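Local coordinates for protein probable TonB-dependent siderophore receptor PiuA (Acinetobacter baumannii, PDB 5FP1) that probably takes up iron across the outer membrane by binding ferric siderophores, possibly ferric enterobactin with micromolar affinity, as a TonB-dependent receptor, at residues G128-V133 and A492-L497; Y355-T360 and D413-S418; K443-Q448 and K462-F467; Q513-E518 and N549-I554. All coordinates share one frame; numbering follows the deposited sequence.

Contact 1. Residues G128-V133 and A492-L497; sequences GGAGSV and ASPVGL
The flat peptide carbonyl of Ala492 is met by Gly131 N close to its plane, the donor tilted by 18°. The bond from Gly131 N to Ala492 O is 2.9 Å long and almost straight at 166°. The same oxygen also receives a CA-H...O contact from Ala130 CA at 3.5 Å. Beside this bond the Pro494 ring is touched by the Ala130 methyl, with CB 3.6 Å from CD and a little farther from CG, while Phe444 of the barrel wall also packs on the proline. In Leu497 chi1 of -177° sets CG anti to the backbone N, and from there the two methyls divide: CD1 meets Ala130 CB at 3.6 Å and CD2 meets Gly131 CA at 3.9 Å. Ala130 O turns to Arg102, and Gly131 O to Ser491 OG. The buried N-H and C=O of Gly131 are thus both satisfied by strand 482-493, where plug meets barrel, and the apolar contacts of Ala130 with Pro494 and Leu497 close in beside them.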
loop_
_atom_site.group_PDB
_atom_site.type_symbol
_atom_site.label_atom_id
_atom_site.label_comp_id
_atom_site.label_asym_id
_atom_site.label_seq_id
_atom_site.Cartn_x
_atom_site.Cartn_y
_atom_site.Cartn_z
ATOM N N GLY A 128 8.538 9.128 -9.878
ATOM C CA GLY A 128 7.270 8.441 -10.151
ATOM C C GLY A 128 6.167 9.227 -10.832
ATOM O O GLY A 128 5.148 8.645 -11.213
ATOM N N GLY A 129 6.364 10.523 -11.037
ATOM C CA GLY A 129 5.321 11.367 -11.584
ATOM C C GLY A 129 4.263 11.790 -10.566
ATOM O O GLY A 129 4.562 12.013 -9.390
ATOM N N ALA A 130 3.019 11.896 -11.024
ATOM C CA ALA A 130 1.947 12.353 -10.173
ATOM C C ALA A 130 1.880 11.530 -8.894
ATOM O O ALA A 130 2.046 10.316 -8.921
ATOM C CB ALA A 130 0.630 12.291 -10.896
ATOM N N GLY A 131 1.643 12.209 -7.779
ATOM C CA GLY A 131 1.515 11.554 -6.507
ATOM C C GLY A 131 2.853 11.451 -5.798
ATOM O O GLY A 131 3.698 12.350 -5.897
ATOM N N SER A 132 3.070 10.347 -5.102
ATOM C CA SER A 132 4.285 10.186 -4.308
ATOM C C SER A 132 4.519 11.399 -3.357
ATOM O O SER A 132 5.633 11.920 -3.255
ATOM C CB SER A 132 5.497 9.945 -5.206
ATOM O OG SER A 132 5.405 8.629 -5.771
ATOM N N VAL A 133 3.454 11.825 -2.684
ATOM C CA VAL A 133 3.510 12.991 -1.797
ATOM C C VAL A 133 4.397 12.733 -0.573
ATOM O O VAL A 133 5.332 13.485 -0.290
ATOM C CB VAL A 133 2.100 13.387 -1.348
ATOM C CG1 VAL A 133 2.146 14.485 -0.287
ATOM C CG2 VAL A 133 1.281 13.831 -2.551
ATOM N N ALA A 492 3.816 16.706 -6.929
ATOM C CA ALA A 492 2.583 17.328 -7.393
ATOM C C ALA A 492 1.518 16.217 -7.527
ATOM O O ALA A 492 1.833 15.078 -7.915
ATOM C CB ALA A 492 2.803 18.021 -8.730
ATOM N N SER A 493 0.283 16.549 -7.160
ATOM C CA SER A 493 -0.829 15.576 -7.131
ATOM C C SER A 493 -2.062 16.225 -7.747
ATOM O O SER A 493 -2.692 17.094 -7.133
ATOM C CB SER A 493 -1.116 15.092 -5.696
ATOM O OG SER A 493 -2.062 14.001 -5.680
ATOM N N PRO A 494 -2.361 15.871 -8.995
ATOM C CA PRO A 494 -3.461 16.505 -9.714
ATOM C C PRO A 494 -4.811 15.967 -9.269
ATOM O O PRO A 494 -4.911 14.842 -8.765
ATOM C CB PRO A 494 -3.195 16.115 -11.169
ATOM C CG PRO A 494 -2.520 14.782 -11.070
ATOM C CD PRO A 494 -1.678 14.855 -9.820
ATOM N N VAL A 495 -5.856 16.768 -9.419
ATOM C CA VAL A 495 -7.203 16.277 -9.157
ATOM C C VAL A 495 -7.516 15.175 -10.172
ATOM O O VAL A 495 -7.079 15.222 -11.309
ATOM C CB VAL A 495 -8.271 17.393 -9.215
ATOM C CG1 VAL A 495 -8.478 17.853 -10.632
ATOM C CG2 VAL A 495 -9.583 16.916 -8.617
ATOM N N GLY A 496 -8.253 14.174 -9.720
ATOM C CA GLY A 496 -8.616 12.996 -10.531
ATOM C C GLY A 496 -7.566 11.891 -10.554
ATOM O O GLY A 496 -7.678 10.941 -11.308
ATOM N N LEU A 497 -6.522 12.025 -9.740
ATOM C CA LEU A 497 -5.436 11.044 -9.748
ATOM C C LEU A 497 -5.888 9.609 -9.438
ATOM O O LEU A 497 -5.224 8.652 -9.843
ATOM C CB LEU A 497 -4.343 11.472 -8.766
ATOM C CG LEU A 497 -3.112 10.561 -8.730
ATOM C CD1 LEU A 497 -2.427 10.530 -10.093
ATOM C CD2 LEU A 497 -2.159 11.008 -7.643
#

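Contact 2. Residues Y355-T360 and D413-S418; sequences YSKQKT and DATVES. With C8E ((hydroxyethyloxy)tri(ethyloxy)octane), chain G; C8E ((hydroxyethyloxy)tri(ethyloxy)octane), chain J.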
loop_
_atom_site.group_PDB
_atom_site.type_symbol
_atom_site.label_atom_id
_atom_site.label_comp_id
_atom_site.label_asym_id
_atom_site.label_seq_id
_atom_site.Cartn_x
_atom_site.Cartn_y
_atom_site.Cartn_z
ATOM N N TYR A 355 4.529 6.776 -21.244
ATOM C CA TYR A 355 3.172 7.039 -21.665
ATOM C C TYR A 355 2.256 6.061 -20.927
ATOM O O TYR A 355 2.571 4.903 -20.814
ATOM C CB TYR A 355 3.023 6.811 -23.160
ATOM C CG TYR A 355 1.584 6.854 -23.604
ATOM C CD1 TYR A 355 0.931 8.054 -23.772
ATOM C CD2 TYR A 355 0.855 5.684 -23.788
ATOM C CE1 TYR A 355 -0.394 8.108 -24.143
ATOM C CE2 TYR A 355 -0.478 5.731 -24.159
ATOM C CZ TYR A 355 -1.089 6.941 -24.342
ATOM O OH TYR A 355 -2.415 7.001 -24.707
ATOM N N SER A 356 1.107 6.515 -20.464
ATOM C CA SER A 356 0.093 5.562 -19.989
ATOM C C SER A 356 -1.296 6.032 -20.252
ATOM O O SER A 356 -1.571 7.231 -20.303
ATOM C CB SER A 356 0.220 5.269 -18.489
ATOM O OG SER A 356 0.056 6.443 -17.758
ATOM N N LYS A 357 -2.195 5.073 -20.395
ATOM C CA LYS A 357 -3.587 5.400 -20.550
ATOM C C LYS A 357 -4.424 4.366 -19.824
ATOM O O LYS A 357 -4.225 3.159 -19.980
ATOM C CB LYS A 357 -3.988 5.476 -22.022
ATOM C CG LYS A 357 -5.409 5.975 -22.194
ATOM C CD LYS A 357 -5.830 5.991 -23.662
ATOM C CE LYS A 357 -7.163 6.687 -23.826
ATOM N NZ LYS A 357 -7.404 6.983 -25.268
ATOM N N GLN A 358 -5.343 4.861 -19.018
ATOM C CA GLN A 358 -6.183 4.006 -18.193
ATOM C C GLN A 358 -7.633 4.356 -18.439
ATOM O O GLN A 358 -7.993 5.524 -18.461
ATOM C CB GLN A 358 -5.866 4.223 -16.722
ATOM C CG GLN A 358 -6.624 3.285 -15.814
ATOM C CD GLN A 358 -6.328 3.494 -14.323
ATOM O OE1 GLN A 358 -5.509 4.347 -13.907
ATOM N NE2 GLN A 358 -7.025 2.731 -13.514
ATOM N N LYS A 359 -8.471 3.331 -18.562
ATOM C CA LYS A 359 -9.909 3.513 -18.701
ATOM C C LYS A 359 -10.632 2.625 -17.704
ATOM O O LYS A 359 -10.351 1.424 -17.586
ATOM C CB LYS A 359 -10.397 3.172 -20.117
ATOM C CG LYS A 359 -9.773 4.044 -21.201
ATOM C CD LYS A 359 -10.499 3.963 -22.550
ATOM C CE LYS A 359 -11.831 4.726 -22.559
ATOM N NZ LYS A 359 -11.709 6.199 -22.846
ATOM N N THR A 360 -11.588 3.221 -17.014
ATOM C CA THR A 360 -12.308 2.555 -15.900
ATOM C C THR A 360 -13.784 2.792 -16.048
ATOM O O THR A 360 -14.203 3.933 -16.283
ATOM C CB THR A 360 -11.865 3.128 -14.519
ATOM O OG1 THR A 360 -10.473 2.873 -14.334
ATOM C CG2 THR A 360 -12.625 2.471 -13.342
ATOM N N ASP A 413 -17.732 6.663 -16.108
ATOM C CA ASP A 413 -16.460 6.114 -16.578
ATOM C C ASP A 413 -15.388 7.169 -16.458
ATOM O O ASP A 413 -15.692 8.344 -16.325
ATOM C CB ASP A 413 -16.508 5.534 -17.995
ATOM C CG ASP A 413 -16.789 6.591 -19.080
ATOM O OD1 ASP A 413 -16.347 7.742 -18.974
ATOM O OD2 ASP A 413 -17.433 6.222 -20.059
ATOM N N ALA A 414 -14.136 6.736 -16.526
ATOM C CA ALA A 414 -12.996 7.636 -16.318
ATOM C C ALA A 414 -11.826 7.242 -17.180
ATOM O O ALA A 414 -11.507 6.085 -17.280
ATOM C CB ALA A 414 -12.567 7.629 -14.860
ATOM N N THR A 415 -11.149 8.237 -17.734
ATOM C CA THR A 415 -9.979 8.028 -18.562
ATOM C C THR A 415 -8.857 8.937 -18.107
ATOM O O THR A 415 -9.036 10.153 -17.987
ATOM C CB THR A 415 -10.315 8.319 -20.029
ATOM O OG1 THR A 415 -11.365 7.438 -20.429
ATOM C CG2 THR A 415 -9.102 8.087 -20.936
ATOM N N VAL A 416 -7.712 8.343 -17.805
ATOM C CA VAL A 416 -6.521 9.119 -17.409
ATOM C C VAL A 416 -5.422 8.810 -18.413
ATOM O O VAL A 416 -5.080 7.642 -18.677
ATOM C CB VAL A 416 -6.052 8.775 -15.987
ATOM C CG1 VAL A 416 -4.762 9.501 -15.645
ATOM C CG2 VAL A 416 -7.141 9.127 -14.972
ATOM N N GLU A 417 -4.871 9.867 -18.970
ATOM C CA GLU A 417 -3.799 9.749 -19.934
ATOM C C GLU A 417 -2.636 10.612 -19.448
ATOM O O GLU A 417 -2.820 11.783 -19.076
ATOM C CB GLU A 417 -4.291 10.209 -21.307
ATOM C CG GLU A 417 -3.290 9.935 -22.430
ATOM C CD GLU A 417 -3.918 10.135 -23.816
ATOM O OE1 GLU A 417 -4.816 10.972 -23.930
ATOM O OE2 GLU A 417 -3.517 9.451 -24.766
ATOM N N SER A 418 -1.438 10.056 -19.477
ATOM C CA SER A 418 -0.261 10.793 -19.051
ATOM C C SER A 418 0.889 10.619 -20.015
ATOM O O SER A 418 0.977 9.630 -20.752
ATOM C CB SER A 418 0.184 10.338 -17.671
ATOM O OG SER A 418 0.639 8.999 -17.709
HETATM C C1 C8E G . -20.327 2.520 -16.196
HETATM C C2 C8E G . -20.248 3.236 -17.541
HETATM C C3 C8E G . -20.876 4.618 -17.461
HETATM C C4 C8E G . -20.888 5.363 -18.789
HETATM C C5 C8E G . -20.636 6.859 -18.607
HETATM C C6 C8E G . -21.314 7.689 -19.708
HETATM C C7 C8E G . -20.524 7.757 -21.011
HETATM C C8 C8E G . -21.168 8.770 -21.961
HETATM O O9 C8E G . -20.186 9.653 -22.503
HETATM C C1 C8E J . -7.457 1.970 -22.633
HETATM C C2 C8E J . -6.139 1.419 -22.138
HETATM C C3 C8E J . -5.997 -0.067 -22.465
HETATM C C4 C8E J . -5.311 -0.279 -23.811
HETATM C C5 C8E J . -5.234 -1.752 -24.200
HETATM C C6 C8E J . -4.527 -2.559 -23.124
HETATM C C7 C8E J . -5.501 -3.070 -22.060
HETATM C C8 C8E J . -4.925 -4.272 -21.326
HETATM O O9 C8E J . -5.944 -5.266 -21.221
HETATM C C10 C8E J . -5.631 -6.342 -20.322
HETATM C C11 C8E J . -4.191 -6.838 -20.458
HETATM O O12 C8E J . -4.009 -8.082 -19.762
HETATM O O HOH W 1 -2.670 6.944 -17.164
HETATM O O HOH W 2 -5.703 8.724 -26.485
HETATM O O HOH W 3 -9.490 5.221 -15.272
#
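Tyr355 OH donates to Glu417 OE2 at 2.7 Å, on the anti side of the carboxylate and 21° out of its plane, with the ring plane turned 67° from it. OE2 has a second donor, a water 2.9 Å from it that also accepts a hydrogen bond from Lys357 NZ, so the lysine reaches the carboxylate indirectly. Lys359 bends at chi3 (75°) and chi4, and its NZ donates to Thr415 OG1 at 2.7 Å. Six backbone bonds join the strands, in the pairs Ser356 with Ser418, Gln358 with Val416 and Thr360 with Ala414. Two of these acceptors have a further donor: one water donates a hydrogen bond to Val416 O and also bonds Ser356 OG, and another donates to Ala414 O while accepting from Thr360 OG1. Gln358 NE2 is met by Ser327 and Asp413 OD1 by Asn449, both on adjoining strands. On the side of Lys357 and Lys359 a detergent chain touches Lys359 CG with its C1 at 3.4 Å; on the other, Gln358 packs on Thr105 and Ala499. This is the antiparallel wall of a TonB-dependent receptor barrel, one face outward and the other toward plug and loops.

Contact 3. Residues K443-Q448 and K462-F467; sequences KFEAEQ and KNNSDF. With C8E ((hydroxyethyloxy)tri(ethyloxy)octane), chain E.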
loop_
_atom_site.group_PDB
_atom_site.type_symbol
_atom_site.label_atom_id
_atom_site.label_comp_id
_atom_site.label_asym_id
_atom_site.label_seq_id
_atom_site.Cartn_x
_atom_site.Cartn_y
_atom_site.Cartn_z
ATOM N N LYS A 443 2.671 15.519 -18.146
ATOM C CA LYS A 443 1.381 16.001 -18.590
ATOM C C LYS A 443 0.325 14.992 -18.180
ATOM O O LYS A 443 0.512 13.780 -18.358
ATOM C CB LYS A 443 1.387 16.169 -20.113
ATOM C CG LYS A 443 0.038 16.563 -20.683
ATOM C CD LYS A 443 0.142 16.790 -22.184
ATOM C CE LYS A 443 -1.206 17.193 -22.769
ATOM N NZ LYS A 443 -1.176 17.137 -24.255
ATOM N N PHE A 444 -0.767 15.488 -17.621
ATOM C CA PHE A 444 -1.781 14.632 -17.015
ATOM C C PHE A 444 -3.143 15.114 -17.514
ATOM O O PHE A 444 -3.455 16.312 -17.484
ATOM C CB PHE A 444 -1.677 14.722 -15.487
ATOM C CG PHE A 444 -2.774 14.001 -14.727
ATOM C CD1 PHE A 444 -3.932 14.659 -14.372
ATOM C CD2 PHE A 444 -2.605 12.691 -14.317
ATOM C CE1 PHE A 444 -4.941 14.012 -13.651
ATOM C CE2 PHE A 444 -3.600 12.033 -13.589
ATOM C CZ PHE A 444 -4.764 12.697 -13.268
ATOM N N GLU A 445 -3.962 14.181 -17.952
ATOM C CA GLU A 445 -5.350 14.486 -18.230
ATOM C C GLU A 445 -6.289 13.436 -17.628
ATOM O O GLU A 445 -6.099 12.232 -17.823
ATOM C CB GLU A 445 -5.590 14.572 -19.731
ATOM C CG GLU A 445 -7.059 14.818 -20.043
ATOM C CD GLU A 445 -7.337 14.809 -21.538
ATOM O OE1 GLU A 445 -6.915 15.741 -22.254
ATOM O OE2 GLU A 445 -8.000 13.873 -21.979
ATOM N N ALA A 446 -7.297 13.898 -16.890
ATOM C CA ALA A 446 -8.305 13.005 -16.328
ATOM C C ALA A 446 -9.657 13.479 -16.795
ATOM O O ALA A 446 -9.987 14.663 -16.677
ATOM C CB ALA A 446 -8.240 12.987 -14.818
ATOM N N GLU A 447 -10.430 12.561 -17.357
ATOM C CA GLU A 447 -11.782 12.877 -17.800
ATOM C C GLU A 447 -12.758 11.864 -17.262
ATOM O O GLU A 447 -12.559 10.661 -17.427
ATOM C CB GLU A 447 -11.838 12.856 -19.329
ATOM C CG GLU A 447 -13.224 13.169 -19.877
ATOM C CD GLU A 447 -13.198 13.398 -21.384
ATOM O OE1 GLU A 447 -12.777 12.499 -22.116
ATOM O OE2 GLU A 447 -13.573 14.490 -21.827
ATOM N N GLN A 448 -13.842 12.339 -16.664
ATOM C CA GLN A 448 -14.823 11.463 -16.097
ATOM C C GLN A 448 -16.199 11.843 -16.586
ATOM O O GLN A 448 -16.593 12.985 -16.453
ATOM C CB GLN A 448 -14.761 11.513 -14.571
ATOM C CG GLN A 448 -13.829 10.468 -14.050
ATOM C CD GLN A 448 -13.789 10.308 -12.544
ATOM O OE1 GLN A 448 -12.716 10.220 -12.012
ATOM N NE2 GLN A 448 -14.924 10.206 -11.893
ATOM N N LYS A 462 -13.299 17.331 -16.501
ATOM C CA LYS A 462 -11.996 17.079 -17.098
ATOM C C LYS A 462 -10.929 17.971 -16.469
ATOM O O LYS A 462 -11.123 19.168 -16.304
ATOM C CB LYS A 462 -12.041 17.312 -18.611
ATOM C CG LYS A 462 -10.714 17.030 -19.284
ATOM C CD LYS A 462 -10.864 16.782 -20.773
ATOM C CE LYS A 462 -11.196 18.050 -21.518
ATOM N NZ LYS A 462 -11.010 17.834 -22.987
ATOM N N ASN A 463 -9.801 17.387 -16.128
ATOM C CA ASN A 463 -8.645 18.163 -15.667
ATOM C C ASN A 463 -7.507 17.943 -16.628
ATOM O O ASN A 463 -7.250 16.819 -17.062
ATOM C CB ASN A 463 -8.223 17.684 -14.294
ATOM C CG ASN A 463 -7.017 18.432 -13.767
ATOM O OD1 ASN A 463 -5.886 17.988 -13.928
ATOM N ND2 ASN A 463 -7.252 19.605 -13.212
ATOM N N ASN A 464 -6.820 19.016 -16.948
ATOM C CA ASN A 464 -5.551 18.961 -17.643
ATOM C C ASN A 464 -4.556 19.699 -16.768
ATOM O O ASN A 464 -4.801 20.840 -16.378
ATOM C CB ASN A 464 -5.626 19.668 -19.000
ATOM C CG ASN A 464 -6.395 18.855 -20.021
ATOM O OD1 ASN A 464 -5.852 17.958 -20.667
ATOM N ND2 ASN A 464 -7.665 19.124 -20.120
ATOM N N SER A 465 -3.462 19.027 -16.430
ATOM C CA SER A 465 -2.422 19.599 -15.563
ATOM C C SER A 465 -1.098 19.245 -16.219
ATOM O O SER A 465 -0.950 18.187 -16.834
ATOM C CB SER A 465 -2.472 18.973 -14.164
ATOM O OG SER A 465 -3.676 19.298 -13.478
ATOM N N ASP A 466 -0.137 20.131 -16.135
ATOM C CA ASP A 466 1.198 19.734 -16.464
ATOM C C ASP A 466 2.141 20.369 -15.454
ATOM O O ASP A 466 1.895 21.465 -14.958
ATOM C CB ASP A 466 1.530 20.024 -17.907
ATOM C CG ASP A 466 1.915 21.406 -18.121
ATOM O OD1 ASP A 466 1.011 22.253 -18.040
ATOM O OD2 ASP A 466 3.123 21.639 -18.344
ATOM N N PHE A 467 3.171 19.645 -15.070
ATOM C CA PHE A 467 3.930 20.092 -13.895
ATOM C C PHE A 467 5.337 19.556 -13.969
ATOM O O PHE A 467 5.603 18.532 -14.604
ATOM C CB PHE A 467 3.225 19.662 -12.592
ATOM C CG PHE A 467 2.743 18.233 -12.583
ATOM C CD1 PHE A 467 1.462 17.904 -13.005
ATOM C CD2 PHE A 467 3.554 17.218 -12.102
ATOM C CE1 PHE A 467 1.016 16.586 -12.964
ATOM C CE2 PHE A 467 3.119 15.905 -12.079
ATOM C CZ PHE A 467 1.853 15.582 -12.520
HETATM C C1 C8E E . 13.264 16.708 -18.344
HETATM C C2 C8E E . 12.139 17.717 -18.283
HETATM C C3 C8E E . 12.653 19.099 -18.645
HETATM C C4 C8E E . 11.911 20.216 -17.915
HETATM C C5 C8E E . 10.835 20.847 -18.794
HETATM C C6 C8E E . 10.605 22.318 -18.452
HETATM C C7 C8E E . 9.427 22.886 -19.244
HETATM C C8 C8E E . 8.492 23.732 -18.380
HETATM O O9 C8E E . 7.151 23.245 -18.495
HETATM C C10 C8E E . 6.191 24.099 -17.862
HETATM C C11 C8E E . 5.330 23.288 -16.889
HETATM O O12 C8E E . 4.554 24.117 -16.012
HETATM C C13 C8E E . 5.280 25.183 -15.392
HETATM C C14 C8E E . 6.532 24.666 -14.684
HETATM O O15 C8E E . 7.374 25.751 -14.288
HETATM C C16 C8E E . 8.348 26.098 -15.271
HETATM C C17 C8E E . 9.742 25.871 -14.704
HETATM O O18 C8E E . 10.661 25.669 -15.776
HETATM C C19 C8E E . 11.721 24.801 -15.383
HETATM C C20 C8E E . 12.742 24.683 -16.506
HETATM O O21 C8E E . 13.586 23.557 -16.244
#
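Phe444 carries CG anti to its backbone N (chi1 173°), whereas Phe467 places CG between the backbone N and the carbonyl carbon (chi1 45°), and the two side chains meet with Phe444 CB 4.1 Å from Phe467 CE1. The edge of the Phe444 ring is approached in its plane by Asn463 OD1, 3.9 Å from CD1, the ring and amide planes being 55° apart. That oxygen is fixed by Ser465 OG, which donates to it at 2.6 Å on a lone pair, while Asn463 ND2 is bound by Gln513 O from a loop. A polar amide is thereby accommodated among the buried side chains of this face, where Phe444 also packs on Pro494 and Val416. On the reverse face Lys462 runs its aliphatic part past two acids, with CD 4.1 Å from Glu445 CD and 3.7 Å from Glu447 OE2. Lys462 NZ stays 4.4 Å from Glu447 OE2, beyond salt-bridge range, so any attraction is probably long-range. Asp466 OD2 is bonded by Trp441 NE1 and lies beside a detergent molecule. Four backbone bonds, in the Phe444-Ser465 and Ala446-Asn463 pairs, zip the strands together as an antiparallel beta hairpin of the receptor's barrel.

Contact 4. Residues Q513-E518 and N549-I554; sequences QMIDPE and NTRVQI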
loop_
_atom_site.group_PDB
_atom_site.type_symbol
_atom_site.label_atom_id
_atom_site.label_comp_id
_atom_site.label_asym_id
_atom_site.label_seq_id
_atom_site.Cartn_x
_atom_site.Cartn_y
_atom_site.Cartn_z
ATOM N N GLN A 513 -12.537 20.477 -10.971
ATOM C CA GLN A 513 -11.905 19.980 -12.189
ATOM C C GLN A 513 -10.893 20.945 -12.770
ATOM O O GLN A 513 -9.996 20.521 -13.469
ATOM C CB GLN A 513 -12.946 19.680 -13.293
ATOM C CG GLN A 513 -13.660 20.914 -13.868
ATOM C CD GLN A 513 -14.774 20.509 -14.828
ATOM O OE1 GLN A 513 -14.530 19.857 -15.832
ATOM N NE2 GLN A 513 -15.994 20.859 -14.496
ATOM N N MET A 514 -11.037 22.238 -12.485
ATOM C CA MET A 514 -10.136 23.240 -13.050
ATOM C C MET A 514 -8.978 23.566 -12.087
ATOM O O MET A 514 -8.107 24.353 -12.421
ATOM C CB MET A 514 -10.907 24.533 -13.415
ATOM C CG MET A 514 -11.364 25.373 -12.248
ATOM S SD MET A 514 -12.443 24.592 -11.031
ATOM C CE MET A 514 -13.986 24.421 -11.954
ATOM N N ILE A 515 -8.949 22.956 -10.910
ATOM C CA ILE A 515 -7.966 23.340 -9.896
ATOM C C ILE A 515 -6.590 22.764 -10.256
ATOM O O ILE A 515 -6.472 21.627 -10.762
ATOM C CB ILE A 515 -8.419 22.890 -8.487
ATOM C CG1 ILE A 515 -9.834 23.401 -8.170
ATOM C CG2 ILE A 515 -7.465 23.389 -7.413
ATOM C CD1 ILE A 515 -9.924 24.906 -7.999
ATOM N N ASP A 516 -5.541 23.554 -10.024
ATOM C CA ASP A 516 -4.170 23.131 -10.283
ATOM C C ASP A 516 -3.764 22.049 -9.255
ATOM O O ASP A 516 -4.412 21.880 -8.221
ATOM C CB ASP A 516 -3.181 24.297 -10.117
ATOM C CG ASP A 516 -3.268 25.342 -11.236
ATOM O OD1 ASP A 516 -3.564 25.009 -12.391
ATOM O OD2 ASP A 516 -2.994 26.504 -10.937
ATOM N N PRO A 517 -2.685 21.333 -9.531
ATOM C CA PRO A 517 -2.300 20.243 -8.625
ATOM C C PRO A 517 -1.889 20.683 -7.237
ATOM O O PRO A 517 -1.369 21.789 -7.050
ATOM C CB PRO A 517 -1.095 19.607 -9.321
ATOM C CG PRO A 517 -1.225 19.973 -10.754
ATOM C CD PRO A 517 -1.926 21.310 -10.792
ATOM N N GLU A 518 -2.097 19.797 -6.271
ATOM C CA GLU A 518 -1.525 19.983 -4.948
ATOM C C GLU A 518 -0.023 19.933 -5.062
ATOM O O GLU A 518 0.514 19.286 -5.946
ATOM C CB GLU A 518 -1.999 18.892 -4.005
ATOM C CG GLU A 518 -3.505 18.919 -3.746
ATOM C CD GLU A 518 -3.908 17.951 -2.658
ATOM O OE1 GLU A 518 -3.501 16.760 -2.723
ATOM O OE2 GLU A 518 -4.638 18.362 -1.736
ATOM N N ASN A 549 0.551 23.145 -0.334
ATOM C CA ASN A 549 -0.639 23.552 -1.057
ATOM C C ASN A 549 -1.574 22.372 -1.163
ATOM O O ASN A 549 -1.408 21.498 -2.042
ATOM C CB ASN A 549 -0.287 24.061 -2.461
ATOM C CG ASN A 549 0.204 25.476 -2.441
ATOM O OD1 ASN A 549 -0.581 26.414 -2.286
ATOM N ND2 ASN A 549 1.503 25.645 -2.554
ATOM N N THR A 550 -2.532 22.339 -0.244
ATOM C CA THR A 550 -3.512 21.269 -0.149
ATOM C C THR A 550 -4.835 21.770 -0.666
ATOM O O THR A 550 -5.236 22.918 -0.379
ATOM C CB THR A 550 -3.691 20.857 1.323
ATOM O OG1 THR A 550 -2.449 20.374 1.847
ATOM C CG2 THR A 550 -4.759 19.780 1.488
ATOM N N ARG A 551 -5.533 20.922 -1.413
ATOM C CA ARG A 551 -6.837 21.280 -1.933
ATOM C C ARG A 551 -7.839 21.207 -0.794
ATOM O O ARG A 551 -7.872 20.230 -0.075
ATOM C CB ARG A 551 -7.261 20.337 -3.064
ATOM C CG ARG A 551 -8.491 20.828 -3.834
ATOM C CD ARG A 551 -8.621 20.089 -5.158
ATOM N NE ARG A 551 -8.773 18.667 -4.987
ATOM C CZ ARG A 551 -7.874 17.731 -5.272
ATOM N NH1 ARG A 551 -6.668 18.005 -5.763
ATOM N NH2 ARG A 551 -8.206 16.477 -5.055
ATOM N N VAL A 552 -8.677 22.220 -0.619
ATOM C CA VAL A 552 -9.681 22.169 0.423
ATOM C C VAL A 552 -10.997 22.715 -0.131
ATOM O O VAL A 552 -11.008 23.369 -1.158
ATOM C CB VAL A 552 -9.266 22.963 1.685
ATOM C CG1 VAL A 552 -7.997 22.379 2.310
ATOM C CG2 VAL A 552 -9.075 24.422 1.351
ATOM N N GLN A 553 -12.096 22.350 0.519
ATOM C CA GLN A 553 -13.419 22.819 0.147
ATOM C C GLN A 553 -13.697 24.094 0.934
ATOM O O GLN A 553 -13.427 24.164 2.144
ATOM C CB GLN A 553 -14.439 21.715 0.437
ATOM C CG GLN A 553 -15.751 21.859 -0.295
ATOM C CD GLN A 553 -16.603 20.609 -0.243
ATOM O OE1 GLN A 553 -16.249 19.616 0.390
ATOM N NE2 GLN A 553 -17.748 20.655 -0.904
ATOM N N ILE A 554 -14.210 25.097 0.218
ATOM C CA ILE A 554 -14.619 26.405 0.743
ATOM C C ILE A 554 -16.126 26.481 1.035
ATOM O O ILE A 554 -16.534 27.091 2.009
ATOM C CB ILE A 554 -14.322 27.513 -0.281
ATOM C CG1 ILE A 554 -12.833 27.554 -0.600
ATOM C CG2 ILE A 554 -14.794 28.861 0.240
ATOM C CD1 ILE A 554 -11.959 27.473 0.630
HETATM O O HOH W 4 -5.506 20.614 -6.132
#
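Glu518 OE2 accepts the backbone N-H of Arg551 at 2.7 Å with an angle of 170°, using the anti lone pair that faces away from its other oxygen. That other oxygen, OE1, forms a salt bridge with Lys547, so both ends of the carboxylate are held by strand 536-555. Around OE2 lie Thr550 CG2 and Arg551 CB, each 3.5 Å away, which give the bond a partly apolar surround. The Glu518 chain gets there with CG anti to the carbonyl carbon (chi1 -64°) and an extended reach beyond it, and its CA lies 3.3 Å from Asn549 O.

The guanidinium of Arg551 does not pair with this acid: Glu518 OE2 is 4.5 Å from NH1 and well out of the guanidinium plane, so the charges probably interact only electrostatically. Instead NH1 donates at 2.9 Å to a water at its edge, and that water donates to Asp516 O, tying the arginine to the loop. Nearer its backbone, the arginine side chain touches Ile515, Arg551 CD lying 4.2 Å from Ile515 CG2.

The contact sits on the surface where loop 494-517 enters strand 518-531. Glu518 pairs by its backbone with Ser493 of strand 482-493, Thr550 and Val552 pair with Gly563 and Ala560 of strand 558-575, and Asn561 of that strand bonds Asp516 O.

How the contacts relate
From the N terminus, contact 1 opens first, in the plug at 128-133, and closes only at 492-497, at the end of a barrel strand. Contacts 2 and 3 both fall within this long loop, one after the other: 355-360 with 413-418, then the local hairpin of 443-448 with 462-467. Contact 4, 513-518 with 549-554, follows in series, and none of the four cross. Backbone bonds between Thr415 and Glu447 and between Glu417 and Glu445 join contacts 2 and 3. Gln513 links contact 4 to Lys462, and Val495 packs on Arg551 beside contact 1. Contact 1 alone ties plug to barrel; contacts 2 and 3 join neighbouring wall strands, and contact 4 fastens a loop to strand 536-555.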